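Local atomic coordinates of Lmo0305 protein (Listeria monocytogenes, PDB entry 3PJ0), a protein that is of unassigned function but belongs to the beta-eliminating lyase family within the pyridoxal-phosphate-dependent aminotransferase clan and carries its cofactor linked to a lysine. Residues L97-H103 against E144-I150; S173-A179 against F199-S205; E297-I303 against A327-A331. The contacts are given in a common frame with arbitrary orientation. Where two conformers were deposited one is given. Numbering follows the deposited sequence.

Interaction 1: residues L97-H103 against E144-I150; sequences LSHLEIH and ELPQREI
A single carboxylate oxygen, OE2 of Glu149, accepts from two side chains at once, an imidazole and a guanidinium: His103 NE2 donates to it across the contact at 2.7 Å, in the imidazole plane, a His-carboxylate hydrogen bond, and Arg148 NH1 forms a salt bridge with the same OE2 at 2.8 Å. Glutamate suits this place because its carboxylate can accept from both donors; chi1 and chi2, both m, bring it to His103. Ser98 N-caps the short helix 99-102, its OG accepting weakly from Leu100 N (3.3 Å). The facing segment leaves strand 140-144, in the parallel part of the sheet, at its C-terminal residue Glu144 and continues as loop, with a cis peptide before Pro146 and 3-10 residues 148-149. Leu97 CA lies 6.5 Å from Glu149 CA, and Leu97 CD1 packs on Glu149 CB at 3.6 Å. Extended Glu144 (chi1 and chi2 t) accepts from Arg148 N through OE2 (2.9 Å), while its OE1 takes two waters: water 1 bridges to Leu97 O (2.8 Å), water 2 to His99 N (3.0 Å). His103 O is hydrogen-bonded to Arg233 of the second subunit. Through His99 and Leu100 the short helix rests on helix 72-87.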
loop_
_atom_site.group_PDB
_atom_site.type_symbol
_atom_site.label_atom_id
_atom_site.label_comp_id
_atom_site.label_asym_id
_atom_site.label_seq_id
_atom_site.Cartn_x
_atom_site.Cartn_y
_atom_site.Cartn_z
ATOM N N LEU A 97 -1.123 24.889 2.892
ATOM C CA LEU A 97 -0.008 23.947 2.826
ATOM C C LEU A 97 -0.397 22.577 3.364
ATOM O O LEU A 97 0.482 21.783 3.766
ATOM C CB LEU A 97 1.220 24.510 3.553
ATOM C CG LEU A 97 1.700 25.876 3.073
ATOM C CD1 LEU A 97 3.048 26.297 3.702
ATOM C CD2 LEU A 97 1.818 25.853 1.561
ATOM N N SER A 98 -1.695 22.275 3.369
ATOM C CA SER A 98 -2.123 20.932 3.759
ATOM C C SER A 98 -1.416 19.901 2.883
ATOM O O SER A 98 -1.077 20.163 1.727
ATOM C CB SER A 98 -3.624 20.746 3.625
ATOM O OG SER A 98 -3.973 19.374 3.835
ATOM N N HIS A 99 -1.207 18.713 3.436
ATOM C CA HIS A 99 -0.486 17.682 2.708
ATOM C C HIS A 99 -1.287 17.324 1.458
ATOM O O HIS A 99 -0.721 17.019 0.409
ATOM C CB HIS A 99 -0.264 16.467 3.619
ATOM C CG HIS A 99 0.669 15.433 3.075
ATOM N ND1 HIS A 99 0.249 14.409 2.245
ATOM C CD2 HIS A 99 1.983 15.209 3.311
ATOM C CE1 HIS A 99 1.275 13.614 1.978
ATOM N NE2 HIS A 99 2.338 14.071 2.610
ATOM N N LEU A 100 -2.609 17.376 1.582
ATOM C CA LEU A 100 -3.502 17.094 0.471
ATOM C C LEU A 100 -3.343 18.082 -0.701
ATOM O O LEU A 100 -3.473 17.726 -1.864
ATOM C CB LEU A 100 -4.967 17.138 0.941
ATOM C CG LEU A 100 -5.610 16.071 1.874
ATOM C CD1 LEU A 100 -5.930 14.837 1.113
ATOM C CD2 LEU A 100 -4.844 15.773 3.210
ATOM N N GLU A 101 -3.024 19.329 -0.370
ATOM C CA GLU A 101 -2.938 20.364 -1.379
ATOM C C GLU A 101 -1.616 20.365 -2.126
ATOM O O GLU A 101 -1.593 20.641 -3.332
ATOM C CB GLU A 101 -3.119 21.723 -0.706
ATOM C CG GLU A 101 -3.193 22.895 -1.649
ATOM C CD GLU A 101 -4.457 22.895 -2.515
ATOM O OE1 GLU A 101 -5.397 22.108 -2.237
ATOM O OE2 GLU A 101 -4.500 23.712 -3.462
ATOM N N ILE A 102 -0.525 20.050 -1.423
ATOM C CA ILE A 102 0.810 20.176 -2.025
ATOM C C ILE A 102 1.691 18.936 -2.169
ATOM O O ILE A 102 2.652 18.979 -2.956
ATOM C CB ILE A 102 1.635 21.277 -1.280
ATOM C CG1 ILE A 102 1.973 20.866 0.144
ATOM C CG2 ILE A 102 0.851 22.638 -1.278
ATOM C CD1 ILE A 102 2.903 21.859 0.862
ATOM N N HIS A 103 1.411 17.853 -1.442
ATOM C CA HIS A 103 2.294 16.693 -1.469
ATOM C C HIS A 103 1.708 15.394 -2.028
ATOM O O HIS A 103 2.358 14.362 -1.933
ATOM C CB HIS A 103 2.869 16.392 -0.073
ATOM C CG HIS A 103 3.740 17.475 0.491
ATOM N ND1 HIS A 103 4.871 17.937 -0.145
ATOM C CD2 HIS A 103 3.687 18.120 1.680
ATOM C CE1 HIS A 103 5.457 18.846 0.614
ATOM N NE2 HIS A 103 4.744 18.993 1.720
ATOM N N GLU A 144 -4.570 20.278 10.728
ATOM C CA GLU A 144 -3.313 19.513 10.896
ATOM C C GLU A 144 -2.628 19.994 12.192
ATOM O O GLU A 144 -2.248 21.159 12.286
ATOM C CB GLU A 144 -2.402 19.751 9.686
ATOM C CG GLU A 144 -1.116 18.962 9.710
ATOM C CD GLU A 144 -0.125 19.383 8.617
ATOM O OE1 GLU A 144 -0.530 19.542 7.432
ATOM O OE2 GLU A 144 1.051 19.537 8.974
ATOM N N LEU A 145 -2.526 19.100 13.186
ATOM C CA LEU A 145 -1.914 19.407 14.480
ATOM C C LEU A 145 -0.600 18.628 14.602
ATOM O O LEU A 145 -0.611 17.398 14.626
ATOM C CB LEU A 145 -2.830 19.020 15.647
ATOM C CG LEU A 145 -4.219 19.604 15.699
ATOM C CD1 LEU A 145 -5.070 19.005 16.822
ATOM C CD2 LEU A 145 -4.157 21.128 15.845
ATOM N N PRO A 146 0.540 19.332 14.591
ATOM C CA PRO A 146 0.756 20.748 14.419
ATOM C C PRO A 146 0.877 21.029 12.937
ATOM O O PRO A 146 0.914 20.065 12.169
ATOM C CB PRO A 146 2.089 20.966 15.122
ATOM C CG PRO A 146 2.839 19.747 14.824
ATOM C CD PRO A 146 1.825 18.618 14.714
ATOM N N GLN A 147 0.986 22.292 12.532
ATOM C CA GLN A 147 1.088 22.640 11.112
ATOM C C GLN A 147 2.549 22.561 10.720
ATOM O O GLN A 147 3.322 23.508 10.909
ATOM C CB GLN A 147 0.519 24.034 10.823
ATOM C CG GLN A 147 0.305 24.282 9.341
ATOM C CD GLN A 147 -0.995 23.659 8.823
ATOM O OE1 GLN A 147 -2.070 23.982 9.316
ATOM N NE2 GLN A 147 -0.897 22.756 7.837
ATOM N N ARG A 148 2.925 21.410 10.190
ATOM C CA ARG A 148 4.336 21.127 9.903
ATOM C C ARG A 148 5.055 22.097 8.964
ATOM O O ARG A 148 6.196 22.460 9.226
ATOM C CB ARG A 148 4.455 19.713 9.344
ATOM C CG ARG A 148 5.875 19.274 8.980
ATOM C CD ARG A 148 6.213 19.491 7.483
ATOM N NE ARG A 148 7.469 18.816 7.191
ATOM C CZ ARG A 148 7.878 18.330 6.010
ATOM N NH1 ARG A 148 7.150 18.444 4.909
ATOM N NH2 ARG A 148 9.055 17.711 5.935
ATOM N N GLU A 149 4.397 22.511 7.886
ATOM C CA GLU A 149 5.052 23.365 6.884
ATOM C C GLU A 149 5.400 24.759 7.396
ATOM O O GLU A 149 6.208 25.459 6.785
ATOM C CB GLU A 149 4.220 23.457 5.611
ATOM C CG GLU A 149 4.018 22.114 4.939
ATOM C CD GLU A 149 5.234 21.550 4.218
ATOM O OE1 GLU A 149 6.123 22.306 3.799
ATOM O OE2 GLU A 149 5.259 20.315 4.039
ATOM N N ILE A 150 4.813 25.158 8.524
ATOM C CA ILE A 150 5.153 26.463 9.116
ATOM C C ILE A 150 5.957 26.277 10.425
ATOM O O ILE A 150 6.011 27.138 11.284
ATOM C CB ILE A 150 3.935 27.415 9.233
ATOM C CG1 ILE A 150 2.825 26.841 10.109
ATOM C CG2 ILE A 150 3.373 27.719 7.863
ATOM C CD1 ILE A 150 1.719 27.844 10.361
HETATM O O HOH W 1 1.102 19.544 5.332
HETATM O O HOH W 2 -2.510 18.406 6.135
#

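Interaction 2: residues S173-A179 against F199-S205; sequences SLHLDGA and FDSVYVS
Strands 173-178 and 201-205 run parallel, 9° apart with axes 4.7 Å from each other, and pair His175 with Ser201, Leu176 with Val202 and Asp177 with Tyr203. Backbone bonds follow the parallel pattern: Leu176 N to Ser201 O (2.9 Å), Tyr203 N to Leu176 O (3.0 Å) and a weak, bent Gly178 N to Tyr203 O (2.8 Å), where a CB on Gly178 would clash with that oxygen. Leu174 O accepts from Asp200 N (2.7 Å) and weakly from Ser201 N (3.4 Å), and Asp200 OD2 takes Leu174 N (2.8 Å), its short side chain placing a carboxylate oxygen where a backbone acceptor would lie. These strands are neighbours in the mixed seven-stranded sheet of the PLP-dependent aminotransferase fold; Asp177 OD2 is hydrogen-bonded to N1 of modified residue 208, as in fold-type I enzymes, and to Gln76. Asp177 OD1 accepts from Ala179 N (3.2 Å) in an Asx turn. His175 (chi1 t) and small Ser201 (chi1 p) share an ND1-OG hydrogen bond (2.8 Å), while His175 NE2 meets Gln76. Apolar packing lies on the Leu176 face: Leu176 CB sits 3.6 Å from the Phe199 ring centroid, a CH-pi contact, and Leu176 CD2 is 3.7 Å from Val202 CG2.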
loop_
_atom_site.group_PDB
_atom_site.type_symbol
_atom_site.label_atom_id
_atom_site.label_comp_id
_atom_site.label_asym_id
_atom_site.label_seq_id
_atom_site.Cartn_x
_atom_site.Cartn_y
_atom_site.Cartn_z
ATOM N N SER A 173 -18.291 18.784 9.129
ATOM C CA SER A 173 -17.512 17.687 9.709
ATOM C C SER A 173 -16.090 18.192 9.948
ATOM O O SER A 173 -15.600 19.018 9.177
ATOM C CB SER A 173 -17.465 16.468 8.781
ATOM O OG SER A 173 -18.754 15.929 8.526
ATOM N N LEU A 174 -15.448 17.728 11.022
ATOM C CA LEU A 174 -14.103 18.184 11.371
ATOM C C LEU A 174 -13.221 16.950 11.357
ATOM O O LEU A 174 -13.528 15.963 12.045
ATOM C CB LEU A 174 -14.081 18.870 12.750
ATOM C CG LEU A 174 -12.871 19.787 13.060
ATOM C CD1 LEU A 174 -12.810 21.001 12.138
ATOM C CD2 LEU A 174 -12.857 20.237 14.553
ATOM N N HIS A 175 -12.158 17.003 10.540
ATOM C CA HIS A 175 -11.207 15.913 10.349
ATOM C C HIS A 175 -9.805 16.308 10.801
ATOM O O HIS A 175 -9.300 17.377 10.414
ATOM C CB HIS A 175 -11.108 15.489 8.856
ATOM C CG HIS A 175 -10.043 14.459 8.620
ATOM N ND1 HIS A 175 -10.232 13.127 8.920
ATOM C CD2 HIS A 175 -8.767 14.572 8.165
ATOM C CE1 HIS A 175 -9.124 12.463 8.647
ATOM N NE2 HIS A 175 -8.210 13.316 8.209
ATOM N N LEU A 176 -9.170 15.434 11.592
ATOM C CA LEU A 176 -7.820 15.661 12.094
ATOM C C LEU A 176 -6.740 14.966 11.291
ATOM O O LEU A 176 -6.744 13.745 11.188
ATOM C CB LEU A 176 -7.702 15.199 13.565
ATOM C CG LEU A 176 -6.307 15.216 14.232
ATOM C CD1 LEU A 176 -5.715 16.625 14.161
ATOM C CD2 LEU A 176 -6.366 14.728 15.688
ATOM N N ASP A 177 -5.867 15.761 10.659
ATOM C CA ASP A 177 -4.653 15.258 10.069
ATOM C C ASP A 177 -3.719 15.179 11.276
ATOM O O ASP A 177 -3.109 16.162 11.696
ATOM C CB ASP A 177 -4.081 16.146 8.928
ATOM C CG ASP A 177 -2.801 15.564 8.337
ATOM O OD1 ASP A 177 -2.122 14.794 9.052
ATOM O OD2 ASP A 177 -2.495 15.837 7.152
ATOM N N GLY A 178 -3.666 13.992 11.856
ATOM C CA GLY A 178 -2.885 13.712 13.023
ATOM C C GLY A 178 -1.633 12.926 12.709
ATOM O O GLY A 178 -1.208 12.081 13.514
ATOM N N ALA A 179 -1.019 13.214 11.559
ATOM C CA ALA A 179 0.236 12.598 11.179
ATOM C C ALA A 179 1.255 12.699 12.329
ATOM O O ALA A 179 2.072 11.779 12.544
ATOM C CB ALA A 179 0.800 13.285 9.928
ATOM N N PHE A 199 -13.112 15.973 17.058
ATOM C CA PHE A 199 -13.151 15.686 15.631
ATOM C C PHE A 199 -14.070 14.529 15.307
ATOM O O PHE A 199 -14.246 13.627 16.104
ATOM C CB PHE A 199 -11.722 15.306 15.151
ATOM C CG PHE A 199 -10.753 16.450 15.202
ATOM C CD1 PHE A 199 -10.625 17.298 14.107
ATOM C CD2 PHE A 199 -9.996 16.689 16.341
ATOM C CE1 PHE A 199 -9.735 18.382 14.136
ATOM C CE2 PHE A 199 -9.105 17.777 16.391
ATOM C CZ PHE A 199 -8.971 18.612 15.275
ATOM N N ASP A 200 -14.653 14.582 14.129
ATOM C CA ASP A 200 -15.453 13.488 13.609
ATOM C C ASP A 200 -14.588 12.307 13.180
ATOM O O ASP A 200 -14.990 11.164 13.326
ATOM C CB ASP A 200 -16.239 13.982 12.401
ATOM C CG ASP A 200 -17.315 14.929 12.791
ATOM O OD1 ASP A 200 -18.297 14.437 13.386
ATOM O OD2 ASP A 200 -17.193 16.140 12.549
ATOM N N SER A 201 -13.458 12.585 12.550
ATOM C CA SER A 201 -12.564 11.529 12.095
ATOM C C SER A 201 -11.123 11.958 12.301
ATOM O O SER A 201 -10.816 13.147 12.433
ATOM C CB SER A 201 -12.841 11.155 10.621
ATOM O OG SER A 201 -12.751 12.292 9.762
ATOM N N VAL A 202 -10.235 10.978 12.350
ATOM C CA VAL A 202 -8.807 11.249 12.551
ATOM C C VAL A 202 -7.924 10.239 11.828
ATOM O O VAL A 202 -8.209 9.038 11.786
ATOM C CB VAL A 202 -8.444 11.268 14.047
ATOM C CG1 VAL A 202 -9.040 10.049 14.778
ATOM C CG2 VAL A 202 -6.884 11.394 14.270
ATOM N N TYR A 203 -6.818 10.759 11.321
ATOM C CA TYR A 203 -5.758 10.001 10.711
ATOM C C TYR A 203 -4.500 10.166 11.551
ATOM O O TYR A 203 -4.176 11.289 11.942
ATOM C CB TYR A 203 -5.484 10.509 9.294
ATOM C CG TYR A 203 -4.020 10.454 8.918
ATOM C CD1 TYR A 203 -3.352 9.233 8.831
ATOM C CD2 TYR A 203 -3.309 11.619 8.674
ATOM C CE1 TYR A 203 -1.991 9.176 8.552
ATOM C CE2 TYR A 203 -1.960 11.582 8.318
ATOM C CZ TYR A 203 -1.293 10.362 8.271
ATOM O OH TYR A 203 0.058 10.332 7.945
ATOM N N VAL A 204 -3.851 9.046 11.872
ATOM C CA VAL A 204 -2.556 9.049 12.562
ATOM C C VAL A 204 -1.518 8.200 11.775
ATOM O O VAL A 204 -1.856 7.204 11.124
ATOM C CB VAL A 204 -2.653 8.579 14.064
ATOM C CG1 VAL A 204 -3.483 9.565 14.886
ATOM C CG2 VAL A 204 -3.211 7.152 14.168
ATOM N N SER A 205 -0.246 8.599 11.849
ATOM C CA SER A 205 0.860 7.905 11.198
ATOM C C SER A 205 1.703 7.102 12.191
ATOM O O SER A 205 1.790 7.442 13.393
ATOM C CB SER A 205 1.804 8.905 10.509
ATOM O OG SER A 205 2.769 8.221 9.711
#

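Interaction 3: residues E297-I303 against A327-A331; sequences ENSADEI and ADVCA
Cys330 lays its thiol against the first turn of helix 300-314: SG is 3.7 Å from Ala300 CA and 3.7 Å from Ile303 CG1, while Cys330 CB lies 3.8 Å from Ala300 CB. With chi1 p and its CA-to-CB bond directed toward the helix, this small, weakly polar residue fills the shallow space that alanine leaves, and Ile303 (chi1 and chi2 m) supplies the bulkier wall. Asn298 and Ser299 have extended backbone angles, helix begins at Ala300, and 329-331 is strand; Ser299 CA comes 4.1 Å from Asp328 CA, and Ala300 CA 5.3 Å from Cys330 CA. At this close approach Asn298 N and Asp328 O stand 3.0 Å apart, but at a poor angle for a hydrogen bond. A water accepts from Ala300 N (2.9 Å) and lies 3.1 Å from Val329 O, to which it can donate. Ser299 is the N-cap: with chi1 p its OG receives Glu302 N at 3.3 Å, and Glu302 OE1 weakly accepts Ser299 N at 3.3 Å. Serine is short enough to turn back to the helix start, and glutamate three residues on can return the bond. On the strand side Cys330 and Val329 touch Phe296 and Tyr295 of adjacent strand 291-296. The Ser299-Glu302 capping box is a standard way to start a helix; here helix 300-314 packs by its first turn on the four-stranded antiparallel sheet, consistent with the small C-terminal domain of fold-type I PLP proteins.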
loop_
_atom_site.group_PDB
_atom_site.type_symbol
_atom_site.label_atom_id
_atom_site.label_comp_id
_atom_site.label_asym_id
_atom_site.label_seq_id
_atom_site.Cartn_x
_atom_site.Cartn_y
_atom_site.Cartn_z
ATOM N N GLU A 297 19.934 34.354 8.685
ATOM C CA GLU A 297 20.012 35.647 8.004
ATOM C C GLU A 297 21.175 35.678 7.013
ATOM O O GLU A 297 21.933 36.670 6.936
ATOM C CB GLU A 297 20.160 36.795 9.006
ATOM C CG GLU A 297 18.957 37.004 9.901
ATOM C CD GLU A 297 19.211 38.072 10.961
ATOM O OE1 GLU A 297 20.140 38.886 10.791
ATOM O OE2 GLU A 297 18.479 38.104 11.978
ATOM N N ASN A 298 21.318 34.580 6.275
ATOM C CA ASN A 298 22.317 34.437 5.219
ATOM C C ASN A 298 21.787 33.504 4.165
ATOM O O ASN A 298 20.859 32.733 4.414
ATOM C CB ASN A 298 23.637 33.919 5.773
ATOM C CG ASN A 298 24.393 34.984 6.538
ATOM O OD1 ASN A 298 24.956 35.919 5.939
ATOM N ND2 ASN A 298 24.413 34.861 7.860
ATOM N N SER A 299 22.358 33.584 2.979
ATOM C CA SER A 299 21.920 32.764 1.864
ATOM C C SER A 299 22.235 31.287 2.112
ATOM O O SER A 299 23.118 30.970 2.898
ATOM C CB SER A 299 22.640 33.172 0.592
ATOM O OG SER A 299 24.008 32.804 0.675
ATOM N N ALA A 300 21.539 30.403 1.410
ATOM C CA ALA A 300 21.776 28.953 1.524
ATOM C C ALA A 300 23.217 28.537 1.174
ATOM O O ALA A 300 23.810 27.670 1.859
ATOM C CB ALA A 300 20.746 28.156 0.700
ATOM N N ASP A 301 23.805 29.152 0.146
ATOM C CA ASP A 301 25.187 28.840 -0.238
ATOM C C ASP A 301 26.128 29.132 0.919
ATOM O O ASP A 301 26.979 28.308 1.269
ATOM C CB ASP A 301 25.650 29.651 -1.464
ATOM C CG ASP A 301 25.162 29.079 -2.788
ATOM O OD1 ASP A 301 24.659 27.937 -2.847
ATOM O OD2 ASP A 301 25.302 29.800 -3.796
ATOM N N GLU A 302 25.957 30.307 1.513
ATOM C CA GLU A 302 26.766 30.746 2.651
ATOM C C GLU A 302 26.618 29.864 3.899
ATOM O O GLU A 302 27.607 29.527 4.550
ATOM C CB GLU A 302 26.443 32.210 2.999
ATOM C CG GLU A 302 26.981 33.237 1.965
ATOM C CD GLU A 302 26.539 34.671 2.271
ATOM O OE1 GLU A 302 25.407 34.862 2.771
ATOM O OE2 GLU A 302 27.309 35.605 2.029
ATOM N N ILE A 303 25.391 29.529 4.255
ATOM C CA ILE A 303 25.142 28.696 5.438
ATOM C C ILE A 303 25.556 27.242 5.194
ATOM O O ILE A 303 26.069 26.575 6.093
ATOM C CB ILE A 303 23.663 28.796 5.921
ATOM C CG1 ILE A 303 23.334 30.240 6.325
ATOM C CG2 ILE A 303 23.400 27.813 7.064
ATOM C CD1 ILE A 303 24.287 30.830 7.331
ATOM N N ALA A 327 16.474 36.064 -0.973
ATOM C CA ALA A 327 17.852 36.230 -1.456
ATOM C C ALA A 327 18.925 35.883 -0.403
ATOM O O ALA A 327 19.908 35.177 -0.713
ATOM C CB ALA A 327 18.074 37.654 -1.998
ATOM N N ASP A 328 18.727 36.369 0.829
ATOM C CA ASP A 328 19.700 36.177 1.917
ATOM C C ASP A 328 19.093 35.531 3.168
ATOM O O ASP A 328 19.474 35.863 4.307
ATOM C CB ASP A 328 20.347 37.526 2.255
ATOM C CG ASP A 328 21.248 38.025 1.136
ATOM O OD1 ASP A 328 22.183 37.271 0.785
ATOM O OD2 ASP A 328 21.043 39.158 0.627
ATOM N N VAL A 329 18.131 34.633 2.945
ATOM C CA VAL A 329 17.522 33.889 4.037
ATOM C C VAL A 329 17.289 32.444 3.609
ATOM O O VAL A 329 16.828 32.185 2.501
ATOM C CB VAL A 329 16.185 34.520 4.513
ATOM C CG1 VAL A 329 15.519 33.663 5.554
ATOM C CG2 VAL A 329 16.406 35.919 5.060
ATOM N N CYS A 330 17.647 31.506 4.484
ATOM C CA CYS A 330 17.396 30.093 4.233
ATOM C C CYS A 330 16.954 29.422 5.535
ATOM O O CYS A 330 17.103 30.009 6.637
ATOM C CB CYS A 330 18.632 29.393 3.665
ATOM S SG CYS A 330 20.041 29.388 4.799
ATOM N N ALA A 331 16.458 28.193 5.414
ATOM C CA ALA A 331 15.974 27.454 6.577
ATOM C C ALA A 331 16.028 25.942 6.406
ATOM O O ALA A 331 16.183 25.450 5.294
ATOM C CB ALA A 331 14.497 27.884 6.881
HETATM O O HOH W 3 18.994 31.305 0.464
#

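In the fold
Interaction 2 is the buried core contact, pairing two central strands by parallel backbone bonds, some of them weak, with polar side-chain bonds on one face and apolar packing largely on the other. Interaction 1, partly buried, adjoins it: Leu145 CD1 touches Leu176 CD1 at 3.6 Å, and His99 CB approaches Asp177 OD2 at 4.2 Å, so the cofactor-bonded aspartate of interaction 2 borders interaction 1. Strand 140-144 serves both, as sheet neighbour of 173-178 and as the source of the 144-150 loop, where charges and waters replace strand pairing. Interaction 3 is a surface contact in the smaller antiparallel sheet, its centre about 36 Å from that of interaction 2; it relies on helix capping, one water and modest apolar packing.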